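Local coordinates for Orf c02003 protein (Sulfolobus solfataricus P2, PDB 2Q00), which is of unknown function, an all-helical archaeal protein of the PaREP1 family, whose clan also includes the C-terminal helical domains of nucleotidyltransferases, at residues Y10-E15 and K29-A33; S6-Y10 and E35-K39. All coordinates share one frame; numbering follows the deposited sequence.

Contact 1: residues Y10-E15 and K29-A33; sequences YYEEAE and KYYKA
A14 and Y30 meet at the apolar centre of this contact, the methyl CB of A14 sitting over the middle of one face of the Y30 ring. Y11 closes in on the same ring from its rim: the edge of Y30 points toward the face of Y11 in an offset edge-to-face pair, centroids 5.4 Å apart and planes at 70°. Y11 leaves its helix with CB pointing away from helix 23-45, but a chi1 of -168°, CG opposite the backbone N, carries the ring back to Y30. A33 fills the next turn, its CB 3.6 Å from Y10 CB. On the outer flank the Y10 ring lies against K32, whose CB stands 3.6 Å from the ring centroid almost on the ring normal, a CH-pi contact, while the extended chain carries CD on to within 3.5 Å of Y10 CE1. Replacing Y10 by an alanine would probably strip the aliphatic chain of K32 of its flat support and set it free to turn. Polar groups finish both margins. Y30 OH donates a very short hydrogen bond to E15 OE1 (2.5 Å), the carboxylate turned 71° from the ring plane; helix 101-122 also approaches here, where K108 is a weak, long ion partner of E15 OE1. At the other margin K29, bent along its chain, brings NZ to 3.6 Å from E13 OE1 in a loose salt bridge. The small A14 and A33 let the antiparallel axes approach to 7.6 Å: an antiparallel helical hairpin of helices 6-19 and 23-45, with helix 101-122 packed against Y11, Y30 and A33, as in a helical bundle.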
loop_
_atom_site.group_PDB
_atom_site.type_symbol
_atom_site.label_atom_id
_atom_site.label_comp_id
_atom_site.label_asym_id
_atom_site.label_seq_id
_atom_site.Cartn_x
_atom_site.Cartn_y
_atom_site.Cartn_z
ATOM N N TYR A 10 -6.789 0.861 6.980
ATOM C CA TYR A 10 -7.080 -0.026 5.856
ATOM C C TYR A 10 -6.494 -1.404 6.118
ATOM O O TYR A 10 -7.130 -2.406 5.840
ATOM C CB TYR A 10 -6.516 0.551 4.552
ATOM C CG TYR A 10 -7.437 1.553 3.915
ATOM C CD1 TYR A 10 -8.751 1.202 3.580
ATOM C CD2 TYR A 10 -6.994 2.837 3.605
ATOM C CE1 TYR A 10 -9.589 2.103 2.941
ATOM C CE2 TYR A 10 -7.831 3.751 2.970
ATOM C CZ TYR A 10 -9.120 3.377 2.630
ATOM O OH TYR A 10 -9.904 4.245 1.902
ATOM N N TYR A 11 -5.284 -1.444 6.662
ATOM C CA TYR A 11 -4.625 -2.707 6.976
ATOM C C TYR A 11 -5.471 -3.533 7.955
ATOM O O TYR A 11 -5.744 -4.716 7.721
ATOM C CB TYR A 11 -3.251 -2.458 7.601
ATOM C CG TYR A 11 -2.401 -3.708 7.686
ATOM C CD1 TYR A 11 -1.757 -4.214 6.549
ATOM C CD2 TYR A 11 -2.274 -4.409 8.884
ATOM C CE1 TYR A 11 -1.017 -5.383 6.602
ATOM C CE2 TYR A 11 -1.535 -5.583 8.952
ATOM C CZ TYR A 11 -0.907 -6.067 7.806
ATOM O OH TYR A 11 -0.179 -7.234 7.864
ATOM N N GLU A 12 -5.869 -2.907 9.059
ATOM C CA GLU A 12 -6.684 -3.588 10.054
ATOM C C GLU A 12 -7.967 -4.115 9.416
ATOM O O GLU A 12 -8.368 -5.246 9.694
ATOM C CB GLU A 12 -7.017 -2.650 11.203
ATOM N N GLU A 13 -8.609 -3.310 8.565
ATOM C CA GLU A 13 -9.833 -3.763 7.901
ATOM C C GLU A 13 -9.527 -4.925 6.922
ATOM O O GLU A 13 -10.356 -5.834 6.739
ATOM C CB GLU A 13 -10.513 -2.607 7.145
ATOM C CG GLU A 13 -10.841 -1.376 7.993
ATOM C CD GLU A 13 -11.587 -0.299 7.186
ATOM O OE1 GLU A 13 -11.190 -0.039 6.017
ATOM O OE2 GLU A 13 -12.566 0.294 7.719
ATOM N N ALA A 14 -8.348 -4.898 6.296
ATOM C CA ALA A 14 -7.971 -5.978 5.383
ATOM C C ALA A 14 -7.801 -7.242 6.239
ATOM O O ALA A 14 -8.282 -8.315 5.882
ATOM C CB ALA A 14 -6.671 -5.644 4.654
ATOM N N GLU A 15 -7.130 -7.092 7.378
ATOM C CA GLU A 15 -6.911 -8.198 8.303
ATOM C C GLU A 15 -8.246 -8.840 8.714
ATOM O O GLU A 15 -8.364 -10.064 8.758
ATOM C CB GLU A 15 -6.190 -7.692 9.552
ATOM C CG GLU A 15 -4.793 -7.153 9.319
ATOM C CD GLU A 15 -3.745 -8.253 9.257
ATOM O OE1 GLU A 15 -3.598 -8.897 8.192
ATOM O OE2 GLU A 15 -3.069 -8.482 10.283
ATOM N N LYS A 29 -8.370 -3.885 0.418
ATOM C CA LYS A 29 -8.071 -3.047 1.575
ATOM C C LYS A 29 -6.579 -2.989 1.809
ATOM O O LYS A 29 -6.045 -1.942 2.206
ATOM C CB LYS A 29 -8.784 -3.560 2.827
ATOM C CG LYS A 29 -10.115 -2.866 3.100
ATOM C CD LYS A 29 -11.238 -3.367 2.225
ATOM C CE LYS A 29 -12.178 -2.234 1.815
ATOM N NZ LYS A 29 -12.467 -1.270 2.915
ATOM N N TYR A 30 -5.904 -4.112 1.566
ATOM C CA TYR A 30 -4.456 -4.163 1.721
ATOM C C TYR A 30 -3.843 -3.220 0.703
ATOM O O TYR A 30 -2.866 -2.535 0.991
ATOM C CB TYR A 30 -3.926 -5.574 1.482
ATOM C CG TYR A 30 -4.096 -6.522 2.651
ATOM C CD1 TYR A 30 -3.486 -6.257 3.875
ATOM C CD2 TYR A 30 -4.854 -7.694 2.524
ATOM C CE1 TYR A 30 -3.623 -7.129 4.949
ATOM C CE2 TYR A 30 -4.996 -8.583 3.592
ATOM C CZ TYR A 30 -4.374 -8.293 4.811
ATOM O OH TYR A 30 -4.481 -9.151 5.887
ATOM N N TYR A 31 -4.410 -3.195 -0.499
ATOM C CA TYR A 31 -3.885 -2.316 -1.529
ATOM C C TYR A 31 -4.118 -0.857 -1.128
ATOM O O TYR A 31 -3.222 -0.028 -1.233
ATOM C CB TYR A 31 -4.546 -2.599 -2.876
ATOM C CG TYR A 31 -4.045 -1.688 -3.974
ATOM C CD1 TYR A 31 -2.707 -1.725 -4.381
ATOM C CD2 TYR A 31 -4.900 -0.774 -4.595
ATOM C CE1 TYR A 31 -2.237 -0.878 -5.373
ATOM C CE2 TYR A 31 -4.438 0.077 -5.589
ATOM C CZ TYR A 31 -3.102 0.021 -5.970
ATOM O OH TYR A 31 -2.622 0.881 -6.918
ATOM N N LYS A 32 -5.328 -0.545 -0.675
ATOM C CA LYS A 32 -5.642 0.812 -0.240
ATOM C C LYS A 32 -4.709 1.210 0.898
ATOM O O LYS A 32 -4.293 2.358 0.983
ATOM C CB LYS A 32 -7.100 0.914 0.211
ATOM C CG LYS A 32 -8.085 0.947 -0.942
ATOM C CD LYS A 32 -9.514 1.094 -0.453
ATOM C CE LYS A 32 -10.507 1.233 -1.612
ATOM N NZ LYS A 32 -11.891 1.475 -1.070
ATOM N N ALA A 33 -4.376 0.253 1.762
ATOM C CA ALA A 33 -3.458 0.513 2.864
ATOM C C ALA A 33 -2.120 0.923 2.267
ATOM O O ALA A 33 -1.452 1.830 2.768
ATOM C CB ALA A 33 -3.278 -0.748 3.747
#

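Contact 2: residues S6-Y10 and E35-K39; sequences SAEVY and EEAIK
E36 reaches across from helix 23-45 to A7, S6 and Y10, and S6 OG runs alongside its chain, 3.5 Å from each of E36 CB, CG and CD. CB also rests 3.8 Å from A7 CA, at the level where the two helices come nearest in register. CG, anti to the carbonyl carbon (chi1 -61°), lies 3.6 Å from Y10 CD2 as well, at the edge of that ring and near its plane. A bend at chi2 folds the carboxylate toward the start of helix 6-19, where CD keeps beside the serine and OE1 accepts a hydrogen bond of 2.7 Å from S6 OG. The hydroxyl comes in on the anti side of the carboxylate, 17° out of its plane. The other oxygen, OE2, faces along its own helix and makes a salt bridge of 3.5 Å with K39 NZ, which also donates a hydrogen bond to E35 OE2 at 3.0 Å. Beneath this polar layer A7 CB lies loosely beside A37 CB, 4.5 Å away, and both methyls continue onto helix 101-122, where A7 meets V115 and A37 meets L114 and A118. Two oxygens of one carboxylate thus serve different partners, a neutral hydroxyl across the interface and an ammonium group along the helix. K39 probably offsets much of the negative charge of E35 and E36, while the serine bond ties E36 to the neighbouring helix.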
loop_
_atom_site.group_PDB
_atom_site.type_symbol
_atom_site.label_atom_id
_atom_site.label_comp_id
_atom_site.label_asym_id
_atom_site.label_seq_id
_atom_site.Cartn_x
_atom_site.Cartn_y
_atom_site.Cartn_z
ATOM N N SER A 6 -4.489 6.589 8.077
ATOM C CA SER A 6 -5.436 5.953 7.171
ATOM C C SER A 6 -4.835 4.612 6.706
ATOM O O SER A 6 -5.548 3.634 6.483
ATOM C CB SER A 6 -5.684 6.856 5.969
ATOM O OG SER A 6 -4.461 7.197 5.343
ATOM N N ALA A 7 -3.512 4.579 6.580
ATOM C CA ALA A 7 -2.803 3.370 6.154
ATOM C C ALA A 7 -3.064 2.233 7.147
ATOM O O ALA A 7 -3.475 1.132 6.755
ATOM C CB ALA A 7 -1.312 3.649 6.060
ATOM N N GLU A 8 -2.846 2.517 8.430
ATOM C CA GLU A 8 -3.057 1.534 9.490
ATOM C C GLU A 8 -4.483 1.019 9.557
ATOM O O GLU A 8 -4.715 -0.162 9.844
ATOM C CB GLU A 8 -2.665 2.129 10.837
ATOM C CG GLU A 8 -1.180 2.377 10.967
ATOM C CD GLU A 8 -0.818 3.212 12.185
ATOM O OE1 GLU A 8 -1.135 4.425 12.190
ATOM O OE2 GLU A 8 -0.216 2.655 13.133
ATOM N N VAL A 9 -5.438 1.897 9.278
ATOM C CA VAL A 9 -6.848 1.524 9.320
ATOM C C VAL A 9 -7.237 0.567 8.196
ATOM O O VAL A 9 -7.954 -0.414 8.426
ATOM C CB VAL A 9 -7.759 2.763 9.258
ATOM C CG1 VAL A 9 -9.201 2.329 9.243
ATOM C CG2 VAL A 9 -7.498 3.653 10.457
ATOM N N TYR A 10 -6.789 0.861 6.980
ATOM C CA TYR A 10 -7.080 -0.026 5.856
ATOM C C TYR A 10 -6.494 -1.404 6.118
ATOM O O TYR A 10 -7.130 -2.406 5.840
ATOM C CB TYR A 10 -6.516 0.551 4.552
ATOM C CG TYR A 10 -7.437 1.553 3.915
ATOM C CD1 TYR A 10 -8.751 1.202 3.580
ATOM C CD2 TYR A 10 -6.994 2.837 3.605
ATOM C CE1 TYR A 10 -9.589 2.103 2.941
ATOM C CE2 TYR A 10 -7.831 3.751 2.970
ATOM C CZ TYR A 10 -9.120 3.377 2.630
ATOM O OH TYR A 10 -9.904 4.245 1.902
ATOM N N GLU A 35 -1.599 2.233 -0.795
ATOM C CA GLU A 35 -1.688 3.519 -1.453
ATOM C C GLU A 35 -1.487 4.651 -0.440
ATOM O O GLU A 35 -0.716 5.587 -0.682
ATOM C CB GLU A 35 -3.032 3.668 -2.146
ATOM C CG GLU A 35 -3.173 5.010 -2.847
ATOM C CD GLU A 35 -4.460 5.138 -3.638
ATOM O OE1 GLU A 35 -4.799 4.191 -4.387
ATOM O OE2 GLU A 35 -5.123 6.194 -3.515
ATOM N N GLU A 36 -2.161 4.538 0.706
ATOM C CA GLU A 36 -2.065 5.540 1.761
ATOM C C GLU A 36 -0.658 5.631 2.329
ATOM O O GLU A 36 -0.196 6.714 2.697
ATOM C CB GLU A 36 -3.049 5.225 2.887
ATOM C CG GLU A 36 -4.499 5.227 2.446
ATOM C CD GLU A 36 -4.932 6.577 1.921
ATOM O OE1 GLU A 36 -4.781 7.568 2.665
ATOM O OE2 GLU A 36 -5.420 6.644 0.770
ATOM N N ALA A 37 0.021 4.495 2.409
ATOM C CA ALA A 37 1.379 4.474 2.935
ATOM C C ALA A 37 2.282 5.304 2.038
ATOM O O ALA A 37 3.139 6.050 2.517
ATOM C CB ALA A 37 1.888 3.047 3.011
ATOM N N ILE A 38 2.083 5.169 0.730
ATOM C CA ILE A 38 2.869 5.916 -0.248
ATOM C C ILE A 38 2.587 7.423 -0.146
ATOM O O ILE A 38 3.520 8.237 -0.112
ATOM C CB ILE A 38 2.549 5.461 -1.687
ATOM C CG1 ILE A 38 2.926 3.981 -1.877
ATOM C CG2 ILE A 38 3.283 6.354 -2.668
ATOM C CD1 ILE A 38 4.431 3.684 -1.758
ATOM N N LYS A 39 1.305 7.789 -0.108
ATOM C CA LYS A 39 0.943 9.195 0.009
ATOM C C LYS A 39 1.610 9.779 1.255
ATOM O O LYS A 39 2.255 10.824 1.199
ATOM C CB LYS A 39 -0.573 9.363 0.107
ATOM C CG LYS A 39 -1.329 8.972 -1.147
ATOM C CD LYS A 39 -2.823 9.178 -0.999
ATOM C CE LYS A 39 -3.570 8.682 -2.224
ATOM N NZ LYS A 39 -5.040 8.794 -2.021
#

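Contacts 1 and 2 are successive levels of one antiparallel pairing between helices 6-19 and 23-45, their centres about 8 Å apart. Contact 1 is nested inside the chain loop closed by contact 2, nearer the turn that joins the helices. Y10 belongs to both, offering a ring face to one level and a ring edge to the next. The levels also touch directly, A33 CB lying 3.6 Å from A7 O. Contact 1 is the larger of the two, burying 486 Å² against 187 Å² for contact 2. Helix 101-122 lines both, making the pair part of a larger helical core.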